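Local coordinates for protein ORF10 (Moritella marina, PDB 6RIW) that forms the ketosynthase–chain length factor didomain of a polyunsaturated fatty acid synthase, and probably takes part in condensing acyl chains carried on acyl carrier protein, at residues W739-I748 with H836-I847; A470-F478 with Q559-G568. One frame throughout, in Å; residues are numbered along the deposited sequence.

Contact 1: W739-I748 with H836-I847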
# COMPACT_ATOMS: atom_id res chain seq x y z
N TRP A 739 3.84 21.12 -14.31
CA TRP A 739 4.33 19.74 -14.32
C TRP A 739 3.89 19.02 -15.60
O TRP A 739 2.89 19.36 -16.23
CB TRP A 739 3.86 18.97 -13.07
CG TRP A 739 2.36 18.87 -12.89
CD1 TRP A 739 1.54 19.80 -12.30
CD2 TRP A 739 1.51 17.77 -13.28
NE1 TRP A 739 0.23 19.35 -12.30
CE2 TRP A 739 0.19 18.11 -12.90
CE3 TRP A 739 1.74 16.54 -13.91
CZ2 TRP A 739 -0.90 17.28 -13.15
CZ3 TRP A 739 0.67 15.70 -14.14
CH2 TRP A 739 -0.64 16.07 -13.75
N LEU A 740 4.69 18.03 -16.00
CA LEU A 740 4.46 17.29 -17.23
C LEU A 740 3.86 15.91 -16.96
O LEU A 740 4.32 15.18 -16.06
CB LEU A 740 5.77 17.13 -18.01
CG LEU A 740 6.39 18.42 -18.54
CD1 LEU A 740 7.91 18.22 -18.72
CD2 LEU A 740 5.70 18.77 -19.86
N VAL A 741 2.86 15.54 -17.76
CA VAL A 741 2.20 14.24 -17.58
C VAL A 741 3.10 13.12 -18.10
O VAL A 741 3.68 13.22 -19.19
CB VAL A 741 0.84 14.23 -18.32
CG1 VAL A 741 0.27 12.83 -18.36
CG2 VAL A 741 -0.17 15.21 -17.65
N GLY A 742 3.23 12.06 -17.31
CA GLY A 742 3.92 10.86 -17.78
C GLY A 742 3.45 9.67 -16.97
O GLY A 742 2.84 9.83 -15.91
N GLU A 743 3.73 8.48 -17.49
CA GLU A 743 3.39 7.28 -16.72
C GLU A 743 4.26 6.11 -17.17
O GLU A 743 4.91 6.17 -18.22
CB GLU A 743 1.90 6.93 -16.86
CG GLU A 743 1.47 6.54 -18.27
CD GLU A 743 -0.05 6.33 -18.38
OE1 GLU A 743 -0.72 6.26 -17.33
OE2 GLU A 743 -0.59 6.23 -19.52
N GLY A 744 4.25 5.05 -16.37
CA GLY A 744 4.96 3.84 -16.74
C GLY A 744 5.41 3.05 -15.53
O GLY A 744 4.86 3.17 -14.44
N ALA A 745 6.40 2.20 -15.77
CA ALA A 745 6.86 1.23 -14.78
C ALA A 745 8.31 0.92 -15.09
O ALA A 745 8.74 1.02 -16.24
CB ALA A 745 6.00 -0.06 -14.81
N ALA A 746 9.07 0.55 -14.06
CA ALA A 746 10.46 0.19 -14.30
C ALA A 746 10.94 -0.63 -13.11
O ALA A 746 10.30 -0.65 -12.05
CB ALA A 746 11.34 1.44 -14.53
N ALA A 747 12.08 -1.32 -13.29
CA ALA A 747 12.57 -2.18 -12.23
C ALA A 747 14.08 -2.27 -12.32
O ALA A 747 14.67 -2.10 -13.40
CB ALA A 747 11.95 -3.60 -12.29
N ILE A 748 14.71 -2.50 -11.15
CA ILE A 748 16.14 -2.74 -11.06
C ILE A 748 16.37 -3.92 -10.13
O ILE A 748 15.53 -4.25 -9.29
CB ILE A 748 16.93 -1.50 -10.55
CG1 ILE A 748 16.52 -1.10 -9.14
CG2 ILE A 748 16.85 -0.35 -11.54
CD1 ILE A 748 17.40 0.05 -8.55
N HIS A 836 6.36 13.40 -15.43
CA HIS A 836 6.38 13.17 -13.98
C HIS A 836 5.62 11.88 -13.70
O HIS A 836 4.40 11.84 -13.87
CB HIS A 836 5.72 14.34 -13.25
CG HIS A 836 6.04 14.41 -11.79
ND1 HIS A 836 6.23 13.28 -11.02
CD2 HIS A 836 6.22 15.46 -10.96
CE1 HIS A 836 6.52 13.64 -9.78
NE2 HIS A 836 6.51 14.96 -9.71
N THR A 837 6.31 10.82 -13.27
CA THR A 837 5.66 9.54 -13.03
C THR A 837 5.38 9.29 -11.55
O THR A 837 5.17 8.14 -11.15
CB THR A 837 6.47 8.40 -13.67
OG1 THR A 837 7.78 8.32 -13.07
CG2 THR A 837 6.64 8.65 -15.19
N PHE A 838 5.40 10.35 -10.73
CA PHE A 838 4.93 10.36 -9.35
C PHE A 838 5.45 9.19 -8.52
O PHE A 838 6.63 9.20 -8.12
CB PHE A 838 3.39 10.49 -9.39
CG PHE A 838 3.00 11.88 -9.80
CD1 PHE A 838 3.17 12.93 -8.89
CD2 PHE A 838 2.65 12.17 -11.12
CE1 PHE A 838 2.91 14.25 -9.29
CE2 PHE A 838 2.40 13.51 -11.53
CZ PHE A 838 2.53 14.53 -10.61
N ASN A 839 4.64 8.18 -8.21
CA ASN A 839 5.17 7.15 -7.31
C ASN A 839 6.30 6.33 -7.93
O ASN A 839 7.06 5.68 -7.19
CB ASN A 839 4.04 6.23 -6.84
CG ASN A 839 3.05 6.98 -5.98
OD1 ASN A 839 3.43 7.60 -5.00
ND2 ASN A 839 1.76 6.95 -6.36
N ALA A 840 6.44 6.34 -9.24
CA ALA A 840 7.58 5.69 -9.88
C ALA A 840 8.71 6.66 -10.23
O ALA A 840 9.69 6.25 -10.87
CB ALA A 840 7.09 4.96 -11.15
N SER A 841 8.60 7.95 -9.87
CA SER A 841 9.54 8.94 -10.40
C SER A 841 10.98 8.68 -9.95
O SER A 841 11.92 9.00 -10.69
CB SER A 841 9.14 10.36 -9.98
OG SER A 841 8.97 10.45 -8.58
N GLY A 842 11.18 8.14 -8.75
CA GLY A 842 12.54 7.81 -8.34
C GLY A 842 13.20 6.77 -9.22
O GLY A 842 14.43 6.81 -9.43
N MET A 843 12.42 5.84 -9.76
CA MET A 843 12.99 4.81 -10.64
C MET A 843 13.43 5.40 -11.98
O MET A 843 14.50 5.05 -12.49
CB MET A 843 11.99 3.67 -10.84
CG MET A 843 12.58 2.40 -11.44
SD MET A 843 13.91 1.71 -10.44
CE MET A 843 12.95 1.06 -9.05
N ALA A 844 12.62 6.29 -12.57
CA ALA A 844 13.05 6.96 -13.79
C ALA A 844 14.39 7.67 -13.61
O ALA A 844 15.26 7.59 -14.48
CB ALA A 844 11.98 7.97 -14.26
N SER A 845 14.55 8.40 -12.50
CA SER A 845 15.81 9.12 -12.27
C SER A 845 16.98 8.17 -12.08
O SER A 845 18.09 8.44 -12.58
CB SER A 845 15.69 10.01 -11.04
OG SER A 845 14.64 10.94 -11.18
N ILE A 846 16.79 7.11 -11.30
CA ILE A 846 17.88 6.16 -11.05
C ILE A 846 18.29 5.49 -12.36
O ILE A 846 19.49 5.35 -12.65
CB ILE A 846 17.46 5.13 -9.99
CG1 ILE A 846 17.50 5.77 -8.60
CG2 ILE A 846 18.38 3.88 -10.05
CD1 ILE A 846 16.93 4.87 -7.46
N ILE A 847 17.32 5.09 -13.17
CA ILE A 847 17.66 4.35 -14.39
C ILE A 847 18.34 5.26 -15.42
O ILE A 847 19.33 4.85 -16.05
CB ILE A 847 16.42 3.65 -14.96
CG1 ILE A 847 16.05 2.50 -14.01
CG2 ILE A 847 16.69 3.13 -16.41
CD1 ILE A 847 14.87 1.66 -14.49
O HOH W 1 1.72 12.36 -14.69

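Contact 2: A470-F478 with Q559-G568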
# COMPACT_ATOMS: atom_id res chain seq x y z
N ALA A 470 25.08 -2.50 -5.88
CA ALA A 470 25.36 -2.56 -7.30
C ALA A 470 24.07 -2.80 -8.07
O ALA A 470 23.33 -3.73 -7.75
CB ALA A 470 26.36 -3.68 -7.60
N ILE A 471 23.80 -1.99 -9.09
CA ILE A 471 22.66 -2.22 -9.98
C ILE A 471 23.13 -3.16 -11.09
O ILE A 471 24.02 -2.80 -11.87
CB ILE A 471 22.14 -0.90 -10.58
CG1 ILE A 471 21.74 0.09 -9.49
CG2 ILE A 471 20.98 -1.19 -11.56
CD1 ILE A 471 21.48 1.56 -9.97
N ILE A 472 22.54 -4.36 -11.16
CA ILE A 472 22.99 -5.40 -12.09
C ILE A 472 21.91 -5.81 -13.08
O ILE A 472 22.19 -6.62 -13.98
CB ILE A 472 23.50 -6.64 -11.33
CG1 ILE A 472 22.38 -7.26 -10.49
CG2 ILE A 472 24.62 -6.24 -10.41
CD1 ILE A 472 22.77 -8.57 -9.82
N GLY A 473 20.70 -5.27 -12.99
CA GLY A 473 19.69 -5.64 -13.94
C GLY A 473 18.68 -4.51 -13.96
O GLY A 473 18.44 -3.94 -12.89
N MET A 474 18.17 -4.13 -15.13
CA MET A 474 17.22 -3.03 -15.26
C MET A 474 16.26 -3.29 -16.42
O MET A 474 16.64 -3.91 -17.43
CB MET A 474 17.90 -1.67 -15.49
CG MET A 474 19.00 -1.27 -14.50
SD MET A 474 19.44 0.48 -14.52
CE MET A 474 20.11 0.69 -16.15
N ASP A 475 15.04 -2.77 -16.29
CA ASP A 475 14.14 -2.63 -17.44
C ASP A 475 13.21 -1.45 -17.19
O ASP A 475 12.98 -1.05 -16.05
CB ASP A 475 13.34 -3.90 -17.73
CG ASP A 475 12.60 -3.83 -19.09
OD1 ASP A 475 13.12 -3.24 -20.07
OD2 ASP A 475 11.47 -4.37 -19.17
N SER A 476 12.67 -0.89 -18.27
CA SER A 476 11.87 0.32 -18.17
C SER A 476 10.80 0.34 -19.25
O SER A 476 11.04 -0.06 -20.39
CB SER A 476 12.75 1.56 -18.29
OG SER A 476 13.38 1.58 -19.57
N HIS A 477 9.64 0.87 -18.90
CA HIS A 477 8.55 1.09 -19.86
C HIS A 477 7.91 2.43 -19.50
O HIS A 477 7.05 2.50 -18.62
CB HIS A 477 7.57 -0.07 -19.80
CG HIS A 477 6.52 -0.03 -20.86
ND1 HIS A 477 5.80 -1.14 -21.23
CD2 HIS A 477 6.07 0.99 -21.63
CE1 HIS A 477 4.95 -0.81 -22.18
NE2 HIS A 477 5.08 0.47 -22.44
N PHE A 478 8.35 3.50 -20.17
CA PHE A 478 7.89 4.86 -19.92
C PHE A 478 7.30 5.40 -21.21
O PHE A 478 8.02 5.62 -22.19
CB PHE A 478 9.03 5.75 -19.45
CG PHE A 478 9.51 5.44 -18.07
CD1 PHE A 478 8.68 5.63 -16.97
CD2 PHE A 478 10.80 4.98 -17.87
CE1 PHE A 478 9.12 5.36 -15.69
CE2 PHE A 478 11.26 4.71 -16.59
CZ PHE A 478 10.40 4.90 -15.49
N GLN A 559 5.92 -7.31 -15.94
CA GLN A 559 6.77 -7.41 -17.12
C GLN A 559 8.14 -6.78 -16.88
O GLN A 559 9.17 -7.38 -17.23
CB GLN A 559 6.09 -6.75 -18.32
CG GLN A 559 6.82 -6.93 -19.61
CD GLN A 559 5.91 -6.75 -20.80
OE1 GLN A 559 5.49 -5.64 -21.11
NE2 GLN A 559 5.58 -7.86 -21.47
N VAL A 560 8.20 -5.57 -16.30
CA VAL A 560 9.51 -4.94 -16.13
C VAL A 560 10.32 -5.68 -15.07
O VAL A 560 11.55 -5.80 -15.20
CB VAL A 560 9.41 -3.43 -15.82
CG1 VAL A 560 8.78 -2.67 -17.00
CG2 VAL A 560 8.65 -3.14 -14.49
N ALA A 561 9.66 -6.17 -14.01
CA ALA A 561 10.39 -6.89 -12.97
C ALA A 561 10.97 -8.19 -13.50
O ALA A 561 12.13 -8.53 -13.22
CB ALA A 561 9.47 -7.20 -11.78
N ASP A 562 10.18 -8.92 -14.29
CA ASP A 562 10.65 -10.15 -14.92
C ASP A 562 11.86 -9.88 -15.81
O ASP A 562 12.86 -10.61 -15.76
CB ASP A 562 9.52 -10.77 -15.74
CG ASP A 562 9.83 -12.18 -16.22
OD1 ASP A 562 10.27 -13.03 -15.41
OD2 ASP A 562 9.62 -12.45 -17.43
N ASN A 563 11.79 -8.83 -16.62
CA ASN A 563 12.89 -8.50 -17.52
C ASN A 563 14.14 -8.08 -16.75
O ASN A 563 15.26 -8.49 -17.08
CB ASN A 563 12.47 -7.40 -18.50
CG ASN A 563 11.51 -7.91 -19.55
OD1 ASN A 563 11.43 -9.11 -19.81
ND2 ASN A 563 10.76 -7.00 -20.17
N ALA A 564 13.96 -7.27 -15.69
CA ALA A 564 15.11 -6.88 -14.88
C ALA A 564 15.75 -8.10 -14.20
O ALA A 564 16.99 -8.18 -14.10
CB ALA A 564 14.68 -5.82 -13.84
N ALA A 565 14.93 -9.05 -13.75
CA ALA A 565 15.46 -10.24 -13.09
C ALA A 565 16.30 -11.07 -14.06
O ALA A 565 17.37 -11.58 -13.70
CB ALA A 565 14.32 -11.09 -12.52
N LYS A 566 15.83 -11.20 -15.30
CA LYS A 566 16.61 -11.89 -16.33
C LYS A 566 17.90 -11.15 -16.64
O LYS A 566 18.97 -11.76 -16.74
CB LYS A 566 15.77 -12.07 -17.59
CG LYS A 566 14.70 -13.14 -17.48
CD LYS A 566 13.67 -13.02 -18.60
CE LYS A 566 12.59 -14.09 -18.48
NZ LYS A 566 11.55 -13.87 -19.52
N ASP A 567 17.81 -9.82 -16.79
CA ASP A 567 18.98 -9.00 -17.07
C ASP A 567 20.01 -9.09 -15.95
O ASP A 567 21.22 -9.02 -16.21
CB ASP A 567 18.52 -7.55 -17.30
CG ASP A 567 19.64 -6.63 -17.79
OD1 ASP A 567 20.40 -7.00 -18.71
OD2 ASP A 567 19.73 -5.49 -17.27
N GLY A 568 19.56 -9.25 -14.71
CA GLY A 568 20.46 -9.41 -13.59
C GLY A 568 20.96 -10.81 -13.34
O GLY A 568 21.66 -11.03 -12.35
O HOH W 2 6.98 -3.64 -20.26

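Contact 1: W739-I748 with H836-I847
Trp739 holds its CG between the backbone N and the carbonyl carbon (chi1 59°), which swings the indole toward Phe838, while Met843 sets CG anti to its N and then bends twice, curling its sulfur back to Ile748. The two rings form a T-shaped pair: the edge of Phe838 points at the face of the six-membered ring of Trp739, with planes at 82° and centroids 5.5 Å apart. The touch falls near the rim of the indole, with Phe838 CE2 3.8 Å from Trp739 CZ3. One face of the Phe838 ring lies against the His836 imidazole, whose ND1 accepts the N-H of Phe838 at 3.1 Å, a bond that fixes the rotation of the imidazole. Across the contact, His836 N donates to Leu740 O (2.8 Å), backbone to backbone. Water 1 links the two backbones again, accepting from Gly742 N and donating to His836 O. Glycine suits this point, because a side chain at Gly742 would press close against His836 N and Thr837 CG2.

Further along, strand and helix axes run 57° apart, and the chemistry becomes wholly apolar. Ala746 offers just a methyl, and its CB is met tightly by Met843 CG and also by Ile847 CD1, both at 3.5 Å. Ile748 puts CG2 against Met843 SD (3.8 Å), and it slides past Ile847 in the opposite direction. Met843 also reaches Ile690 and Ala692 of strand 687-694 and Val669 of helix 668-682; its flexible thioether can follow such an uneven surface. Helix 841-854 thus lies between a sheet and a neighbouring helix, as in the buried central helical layer of the thiolase fold, here in the second, chain length factor domain, which keeps the ketosynthase-family sequence Asn-Ile-Gly-His ending at His836.

Contact 2: A470-F478 with Q559-G568
Strand 470-478 and helix 559-567 run roughly antiparallel, at 148°, and their axes close to 5.8 Å, an approach made possible where Gly473 meets Gly568 with CA atoms 3.9 Å apart. A side chain on Gly473 would collide with Ala564 O and Gly568 N, so glycine is demanded there. One turn earlier on the helix, Ala564 keeps the spacing small, resting its CB 3.9 Å from Asp475 N. Asp567 reaches back to the strand, and the anti lone pair of its OD2 accepts Met474 N at 3.0 Å; Tyr762 also bonds this oxygen and His889 bonds OD1, so the carboxylate is held at both ends. This is the outer-layer packing of a thiolase fold: helix 552-567 covers the face of the sheet bearing Asp475 and His477, while Ile471, Met474 and Phe478 turn to helix 841-854 beyond it.

Asp475 extends toward the helix with CG anti to its backbone N (chi1 -170°). There Asn563 ND2 donates to Asp475 OD2 at 2.9 Å, a nearly straight bond that lies in the amide plane but comes down on the carboxylate from 50° out of its plane. The other oxygen, OD1, accepts Leu484 N and, weakly, Ser476 N. Shortening Asp475 to an alanine is likely to set the Asn563 amide free to turn, to cost Leu484 N its acceptor and to open a gap beside Val560. Val560 supplies the apolar flank, its CG1 4.0 Å from His477 CB. At the far end water 2 joins His477 ND1 to Gln559 OE1, donating to the glutamine at 2.6 Å, while Gln559 NE2 is tied to Asp534.

How the contacts relate
The two contacts share a sheet, in which strands 741-752 and 469-478 are antiparallel neighbours: Ala745 O and Ala747 N probably bond to His477 N and Asp475 O, and the methyl of Ala746 packs on that same Asp475 O. Their helices lie on opposite faces of it. Both contacts are buried, but contact 1 is centred nearer the middle of the chain, about 18 Å away against about 22 Å. Its helix, 841-854, belongs to the inner layer and meets its strand through methyls and a thioether, with polar links confined to the preceding loops. In contact 2 the outer helix carries partly exposed Gln559, Asn563 and Asp567, and carboxylates, an amide and water do much of the joining.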